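Local coordinates for protein type I modular polyketide synthase (Streptomyces albus subsp. albus, PDB 6IYT) that probably loads an extender unit, apparently ethylmalonyl from its coenzyme A thioester, onto the assembly line that builds the polyether salinomycin, at residues Ser118-Ser130 with Val205-Ala219. Sequence-based numbering, arbitrary orientation.
Sequences SGKTVFVFPGQGS and VPDAVVGHSQGEIAA
Thr121 is gripped twice by Asp207 where strand 120-125 begins to pair in parallel with 208-211. Its N-H runs almost straight (168°) to Asp207 OD2, 3.0 Å from Thr121 N, reaching the oxygen on its anti side; Asp207 N gives its own hydrogen to Thr121 O. Asp207 CG lies beside its backbone N (chi1 -60°), which puts the carboxylate alongside strand 120-125, where OD2 takes the place of a strand carbonyl for Thr121 N. From there the bonds run on: Phe123 N to Ala208 O, Val210 N to Phe123 O at 2.9 Å, Phe125 N to Val210 O, and finally His212 N to Phe125 O at 2.8 Å.

On one face of the sheet Val122 CG2 meets Val210 CG2 at 3.6 Å. The other face carries both phenylalanines. Pro206 lies over one face of the Phe123 ring, its CD 3.9 Å from the ring centroid and 11° off the normal. The Phe125 ring receives the backbone of helix 215-219 over one face, with Ala219 CA 4.1 Å from the centroid, while Val209 CG1 comes to its edge. Strand 388-393 continues the parallel sheet beyond 120-125.

Past the last rung a type II' beta turn runs from His212 to Gly215, closed by Gly215 N to His212 O, and Gly215 CA makes a CA-H...O contact with Phe125 O at 3.4 Å. Gly211, Ser213 and Gly215 fit the GxSxG nucleophile elbow of acyltransferases, and Ser213 OG is hydrogen-bonded to His320 NE2, consistent with a catalytic Ser-His pair. One hydrogen bond and a CA-H...O contact to Phe125 O, with Ala218 and Ala219 packed on its ring, join the turn and the start of the helix to strand 120-125, which probably helps to set the position of Ser213, the likely nucleophile.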
ATOM      1  N   SER A 118      17.807  -8.482   2.138  1.00 19.22           N
ATOM      2  CA  SER A 118      18.114  -9.767   2.792  1.00 22.76           C
ATOM      3  C   SER A 118      17.396  -9.949   4.131  1.00 21.81           C
ATOM      4  O   SER A 118      17.606 -10.963   4.831  1.00 20.87           O
ATOM      5  CB  SER A 118      19.641  -9.915   2.987  1.00 23.06           C
ATOM      6  OG  SER A 118      20.171  -8.842   3.755  1.00 24.65           O
ATOM      7  N   GLY A 119      16.458  -9.053   4.426  1.00 16.00           N
ATOM      8  CA  GLY A 119      15.852  -9.001   5.764  1.00 15.21           C
ATOM      9  C   GLY A 119      14.381  -9.365   5.747  1.00 13.51           C
ATOM     10  O   GLY A 119      13.894 -10.013   4.809  1.00 12.02           O
ATOM     11  N   LYS A 120      13.679  -8.937   6.786  1.00 10.19           N
ATOM     12  CA  LYS A 120      12.281  -9.252   6.960  1.00  9.64           C
ATOM     13  C   LYS A 120      11.380  -8.279   6.187  1.00  8.09           C
ATOM     14  O   LYS A 120      11.804  -7.173   5.821  1.00  7.62           O
ATOM     15  CB  LYS A 120      11.946  -9.241   8.423  1.00 10.68           C
ATOM     16  CG  LYS A 120      12.644 -10.371   9.179  1.00 15.33           C
ATOM     17  CD  LYS A 120      12.771 -10.058  10.662  1.00 19.37           C
ATOM     18  CE  LYS A 120      11.490 -10.350  11.390  1.00 31.69           C
ATOM     19  NZ  LYS A 120      11.749 -10.651  12.826  1.00 41.12           N
ATOM     20  N   THR A 121      10.124  -8.680   6.037  1.00  7.34           N
ATOM     21  CA  THR A 121       9.131  -7.965   5.221  1.00  6.44           C
ATOM     22  C   THR A 121       8.029  -7.468   6.121  1.00  6.15           C
ATOM     23  O   THR A 121       7.516  -8.229   6.964  1.00  5.92           O
ATOM     24  CB  THR A 121       8.491  -8.903   4.175  1.00  8.22           C
ATOM     25  OG1 THR A 121       9.478  -9.323   3.219  1.00  8.97           O
ATOM     26  CG2 THR A 121       7.357  -8.219   3.467  1.00  9.10           C
ATOM     27  N   VAL A 122       7.737  -6.170   6.037  1.00  5.59           N
ATOM     28  CA  VAL A 122       6.606  -5.602   6.722  1.00  4.90           C
ATOM     29  C   VAL A 122       5.619  -5.016   5.736  1.00  4.33           C
ATOM     30  O   VAL A 122       6.017  -4.410   4.754  1.00  4.17           O
ATOM     31  CB  VAL A 122       7.060  -4.522   7.731  1.00  5.30           C
ATOM     32  CG1 VAL A 122       7.937  -3.473   7.066  1.00  5.43           C
ATOM     33  CG2 VAL A 122       5.887  -3.897   8.403  1.00  5.50           C
ATOM     34  N   PHE A 123       4.326  -5.299   5.947  1.00  4.00           N
ATOM     35  CA  PHE A 123       3.289  -4.664   5.146  1.00  4.16           C
ATOM     36  C   PHE A 123       2.810  -3.388   5.796  1.00  4.01           C
ATOM     37  O   PHE A 123       2.536  -3.350   7.030  1.00  3.59           O
ATOM     38  CB  PHE A 123       2.111  -5.584   4.903  1.00  4.27           C
ATOM     39  CG  PHE A 123       2.306  -6.532   3.738  1.00  5.27           C
ATOM     40  CD1 PHE A 123       3.535  -7.128   3.505  1.00  5.79           C
ATOM     41  CD2 PHE A 123       1.281  -6.798   2.880  1.00  5.84           C
ATOM     42  CE1 PHE A 123       3.721  -7.958   2.403  1.00  5.43           C
ATOM     43  CE2 PHE A 123       1.458  -7.653   1.784  1.00  6.77           C
ATOM     44  CZ  PHE A 123       2.684  -8.233   1.570  1.00  6.07           C
ATOM     45  N   VAL A 124       2.667  -2.373   4.957  1.00  4.00           N
ATOM     46  CA  VAL A 124       2.383  -1.003   5.364  1.00  4.72           C
ATOM     47  C   VAL A 124       0.984  -0.633   4.828  1.00  4.44           C
ATOM     48  O   VAL A 124       0.716  -0.734   3.651  1.00  3.92           O
ATOM     49  CB  VAL A 124       3.403  -0.023   4.778  1.00  5.56           C
ATOM     50  CG1 VAL A 124       3.079   1.414   5.174  1.00  5.32           C
ATOM     51  CG2 VAL A 124       4.812  -0.412   5.195  1.00  6.30           C
ATOM     52  N   PHE A 125       0.147  -0.113   5.712  1.00  4.38           N
ATOM     53  CA  PHE A 125      -1.236   0.211   5.395  1.00  4.43           C
ATOM     54  C   PHE A 125      -1.497   1.666   5.728  1.00  5.21           C
ATOM     55  O   PHE A 125      -1.586   2.042   6.914  1.00  4.84           O
ATOM     56  CB  PHE A 125      -2.163  -0.676   6.230  1.00  4.47           C
ATOM     57  CG  PHE A 125      -2.032  -2.133   5.928  1.00  4.51           C
ATOM     58  CD1 PHE A 125      -1.067  -2.913   6.582  1.00  4.80           C
ATOM     59  CD2 PHE A 125      -2.772  -2.716   4.892  1.00  4.68           C
ATOM     60  CE1 PHE A 125      -0.930  -4.265   6.273  1.00  5.06           C
ATOM     61  CE2 PHE A 125      -2.616  -4.049   4.573  1.00  4.87           C
ATOM     62  CZ  PHE A 125      -1.663  -4.806   5.221  1.00  5.03           C
ATOM     63  N   PRO A 126      -1.470   2.529   4.712  1.00  5.83           N
ATOM     64  CA  PRO A 126      -1.636   3.972   4.971  1.00  6.50           C
ATOM     65  C   PRO A 126      -3.066   4.379   5.311  1.00  7.38           C
ATOM     66  O   PRO A 126      -3.991   3.563   5.254  1.00  7.55           O
ATOM     67  CB  PRO A 126      -1.200   4.629   3.659  1.00  6.67           C
ATOM     68  CG  PRO A 126      -1.303   3.572   2.618  1.00  8.70           C
ATOM     69  CD  PRO A 126      -1.279   2.221   3.289  1.00  6.40           C
ATOM     70  N   GLY A 127      -3.246   5.633   5.625  1.00  9.90           N
ATOM     71  CA  GLY A 127      -4.599   6.193   5.808  1.00 11.33           C
ATOM     72  C   GLY A 127      -5.084   6.862   4.541  1.00 13.30           C
ATOM     73  O   GLY A 127      -4.852   6.370   3.426  1.00 13.64           O
ATOM     74  N   GLN A 128      -5.764   7.985   4.686  1.00 13.32           N
ATOM     75  CA  GLN A 128      -6.324   8.647   3.524  1.00 13.46           C
ATOM     76  C   GLN A 128      -5.220   9.306   2.729  1.00 11.66           C
ATOM     77  O   GLN A 128      -4.142   9.591   3.258  1.00 13.87           O
ATOM     78  CB  GLN A 128      -7.385   9.665   3.929  1.00 15.00           C
ATOM     79  CG  GLN A 128      -8.787   9.142   3.766  1.00 15.63           C
ATOM     80  CD  GLN A 128      -9.810   9.972   4.493  1.00 15.28           C
ATOM     81  OE1 GLN A 128     -10.218  11.051   4.025  1.00 17.13           O
ATOM     82  NE2 GLN A 128     -10.208   9.511   5.641  1.00 13.89           N
ATOM     83  N   GLY A 129      -5.445   9.453   1.432  1.00 10.59           N
ATOM     84  CA  GLY A 129      -4.440  10.017   0.535  1.00 10.68           C
ATOM     85  C   GLY A 129      -4.141   9.060  -0.604  1.00 12.66           C
ATOM     86  O   GLY A 129      -3.580   9.459  -1.655  1.00 11.59           O
ATOM     87  N   SER A 130      -4.500   7.790  -0.386  1.00 10.07           N
ATOM     88  CA  SER A 130      -4.269   6.686  -1.348  1.00 13.72           C
ATOM     89  C   SER A 130      -5.223   6.722  -2.561  1.00 11.71           C
ATOM     90  O   SER A 130      -5.044   5.973  -3.525  1.00 12.59           O
ATOM     91  CB  SER A 130      -4.457   5.340  -0.610  1.00 16.68           C
ATOM     92  OG  SER A 130      -3.210   4.734  -0.431  1.00 34.45           O
ATOM     93  N   VAL A 205       4.591 -12.224   1.834  1.00  7.10           N
ATOM     94  CA  VAL A 205       3.731 -12.134   3.009  1.00  8.33           C
ATOM     95  C   VAL A 205       4.405 -11.356   4.124  1.00  7.64           C
ATOM     96  O   VAL A 205       5.641 -11.336   4.229  1.00  9.08           O
ATOM     97  CB  VAL A 205       3.315 -13.545   3.543  1.00  9.64           C
ATOM     98  CG1 VAL A 205       2.429 -14.273   2.541  1.00 12.55           C
ATOM     99  CG2 VAL A 205       4.522 -14.388   3.897  1.00 12.29           C
ATOM    100  N   PRO A 206       3.608 -10.739   4.996  1.00  8.04           N
ATOM    101  CA  PRO A 206       4.202  -9.931   6.084  1.00  7.23           C
ATOM    102  C   PRO A 206       4.737 -10.782   7.222  1.00  7.19           C
ATOM    103  O   PRO A 206       4.157 -11.832   7.531  1.00  7.98           O
ATOM    104  CB  PRO A 206       3.016  -9.108   6.585  1.00  8.26           C
ATOM    105  CG  PRO A 206       1.839  -9.916   6.246  1.00  8.47           C
ATOM    106  CD  PRO A 206       2.170 -10.527   4.902  1.00  9.24           C
ATOM    107  N   ASP A 207       5.921 -10.412   7.709  1.00  7.07           N
ATOM    108  CA  ASP A 207       6.437 -10.889   8.996  1.00  7.72           C
ATOM    109  C   ASP A 207       5.942  -9.994  10.126  1.00  6.35           C
ATOM    110  O   ASP A 207       6.023 -10.359  11.331  1.00  6.21           O
ATOM    111  CB  ASP A 207       7.984 -10.899   8.987  1.00  8.51           C
ATOM    112  CG  ASP A 207       8.564 -11.815   7.899  1.00 11.83           C
ATOM    113  OD1 ASP A 207       8.132 -12.984   7.839  1.00 15.05           O
ATOM    114  OD2 ASP A 207       9.411 -11.353   7.078  1.00 12.00           O
ATOM    115  N   ALA A 208       5.482  -8.815   9.755  1.00  6.04           N
ATOM    116  CA  ALA A 208       4.878  -7.861  10.672  1.00  5.17           C
ATOM    117  C   ALA A 208       3.988  -6.936   9.853  1.00  4.64           C
ATOM    118  O   ALA A 208       4.164  -6.835   8.634  1.00  4.61           O
ATOM    119  CB  ALA A 208       5.928  -7.060  11.375  1.00  5.46           C
ATOM    120  N   VAL A 209       3.159  -6.153  10.530  1.00  4.11           N
ATOM    121  CA  VAL A 209       2.339  -5.143   9.852  1.00  4.26           C
ATOM    122  C   VAL A 209       2.435  -3.812  10.576  1.00  4.85           C
ATOM    123  O   VAL A 209       2.774  -3.779  11.749  1.00  4.98           O
ATOM    124  CB  VAL A 209       0.865  -5.538   9.780  1.00  3.89           C
ATOM    125  CG1 VAL A 209       0.673  -6.822   8.983  1.00  4.26           C
ATOM    126  CG2 VAL A 209       0.277  -5.665  11.185  1.00  3.94           C
ATOM    127  N   VAL A 210       2.301  -2.719   9.810  1.00  4.96           N
ATOM    128  CA  VAL A 210       2.262  -1.356  10.373  1.00  5.27           C
ATOM    129  C   VAL A 210       1.225  -0.562   9.630  1.00  5.08           C
ATOM    130  O   VAL A 210       1.132  -0.629   8.394  1.00  4.88           O
ATOM    131  CB  VAL A 210       3.599  -0.626  10.258  1.00  7.51           C
ATOM    132  CG1 VAL A 210       3.552   0.689  11.007  1.00  7.02           C
ATOM    133  CG2 VAL A 210       4.717  -1.476  10.784  1.00 13.60           C
ATOM    134  N   GLY A 211       0.406   0.147  10.372  1.00  5.10           N
ATOM    135  CA  GLY A 211      -0.631   0.977   9.785  1.00  4.68           C
ATOM    136  C   GLY A 211      -0.468   2.445  10.171  1.00  5.81           C
ATOM    137  O   GLY A 211       0.147   2.785  11.208  1.00  6.19           O
ATOM    138  N   HIS A 212      -1.131   3.302   9.425  1.00  5.62           N
ATOM    139  CA  HIS A 212      -1.089   4.748   9.661  1.00  6.84           C
ATOM    140  C   HIS A 212      -2.534   5.235   9.849  1.00  7.31           C
ATOM    141  O   HIS A 212      -3.377   5.018   8.974  1.00  6.39           O
ATOM    142  CB  HIS A 212      -0.448   5.426   8.456  1.00  6.77           C
ATOM    143  CG  HIS A 212      -0.154   6.860   8.658  1.00  7.58           C
ATOM    144  ND1 HIS A 212       1.134   7.369   8.634  1.00  9.56           N
ATOM    145  CD2 HIS A 212      -0.964   7.897   8.951  1.00  6.68           C
ATOM    146  CE1 HIS A 212       1.079   8.688   8.776  1.00  6.90           C
ATOM    147  NE2 HIS A 212      -0.184   9.031   8.940  1.00  9.19           N
ATOM    148  N   SER A 213      -2.857   5.737  11.051  1.00  7.54           N
ATOM    149  CA  SER A 213      -4.220   6.214  11.322  1.00  8.96           C
ATOM    150  C   SER A 213      -5.228   5.062  11.078  1.00  7.12           C
ATOM    151  O   SER A 213      -5.010   3.985  11.542  1.00  6.63           O
ATOM    152  CB  SER A 213      -4.514   7.417  10.428  1.00 11.60           C
ATOM    153  OG  SER A 213      -5.684   8.095  10.857  1.00 14.18           O
ATOM    154  N   GLN A 214      -6.248   5.297  10.230  1.00  6.79           N
ATOM    155  CA  GLN A 214      -7.259   4.281   9.897  1.00  6.76           C
ATOM    156  C   GLN A 214      -6.630   3.033   9.275  1.00  5.84           C
ATOM    157  O   GLN A 214      -7.203   1.919   9.360  1.00  5.87           O
ATOM    158  CB  GLN A 214      -8.310   4.874   8.919  1.00  7.88           C
ATOM    159  CG  GLN A 214      -7.720   5.215   7.575  1.00  9.51           C
ATOM    160  CD  GLN A 214      -8.627   6.016   6.681  1.00 12.62           C
ATOM    161  OE1 GLN A 214      -9.249   5.466   5.747  1.00 16.88           O
ATOM    162  NE2 GLN A 214      -8.617   7.328   6.858  1.00 13.62           N
ATOM    163  N   GLY A 215      -5.433   3.182   8.710  1.00  5.06           N
ATOM    164  CA  GLY A 215      -4.710   2.047   8.147  1.00  4.95           C
ATOM    165  C   GLY A 215      -4.458   0.935   9.155  1.00  5.02           C
ATOM    166  O   GLY A 215      -4.182  -0.215   8.783  1.00  4.54           O
ATOM    167  N   GLU A 216      -4.338   1.298  10.419  1.00  4.52           N
ATOM    168  CA  GLU A 216      -4.111   0.281  11.437  1.00  4.69           C
ATOM    169  C   GLU A 216      -5.274  -0.702  11.501  1.00  4.47           C
ATOM    170  O   GLU A 216      -5.114  -1.805  11.982  1.00  4.41           O
ATOM    171  CB  GLU A 216      -3.868   0.925  12.799  1.00  5.58           C
ATOM    172  CG  GLU A 216      -2.482   1.551  12.937  1.00  6.28           C
ATOM    173  CD  GLU A 216      -2.009   1.676  14.385  1.00  7.45           C
ATOM    174  OE1 GLU A 216      -0.794   1.484  14.625  1.00  7.05           O
ATOM    175  OE2 GLU A 216      -2.855   1.855  15.300  1.00  9.00           O
ATOM    176  N   ILE A 217      -6.474  -0.263  11.115  1.00  4.36           N
ATOM    177  CA  ILE A 217      -7.638  -1.191  11.110  1.00  4.38           C
ATOM    178  C   ILE A 217      -7.454  -2.277  10.014  1.00  4.08           C
ATOM    179  O   ILE A 217      -7.618  -3.489  10.266  1.00  3.93           O
ATOM    180  CB  ILE A 217      -8.946  -0.442  10.875  1.00  4.33           C
ATOM    181  CG1 ILE A 217      -9.143   0.649  11.931  1.00  4.99           C
ATOM    182  CG2 ILE A 217     -10.104  -1.414  10.868  1.00  4.47           C
ATOM    183  CD1 ILE A 217     -10.195   1.684  11.558  1.00  5.30           C
ATOM    184  N   ALA A 218      -6.985  -1.864   8.839  1.00  3.63           N
ATOM    185  CA  ALA A 218      -6.602  -2.837   7.790  1.00  3.59           C
ATOM    186  C   ALA A 218      -5.425  -3.734   8.215  1.00  4.09           C
ATOM    187  O   ALA A 218      -5.455  -4.952   7.999  1.00  4.43           O
ATOM    188  CB  ALA A 218      -6.286  -2.135   6.486  1.00  3.55           C
ATOM    189  N   ALA A 219      -4.445  -3.148   8.871  1.00  3.74           N
ATOM    190  CA  ALA A 219      -3.306  -3.907   9.370  1.00  4.01           C
ATOM    191  C   ALA A 219      -3.741  -5.001  10.359  1.00  4.80           C
ATOM    192  O   ALA A 219      -3.275  -6.165  10.285  1.00  5.61           O
ATOM    193  CB  ALA A 219      -2.330  -2.976  10.028  1.00  4.13           C
TER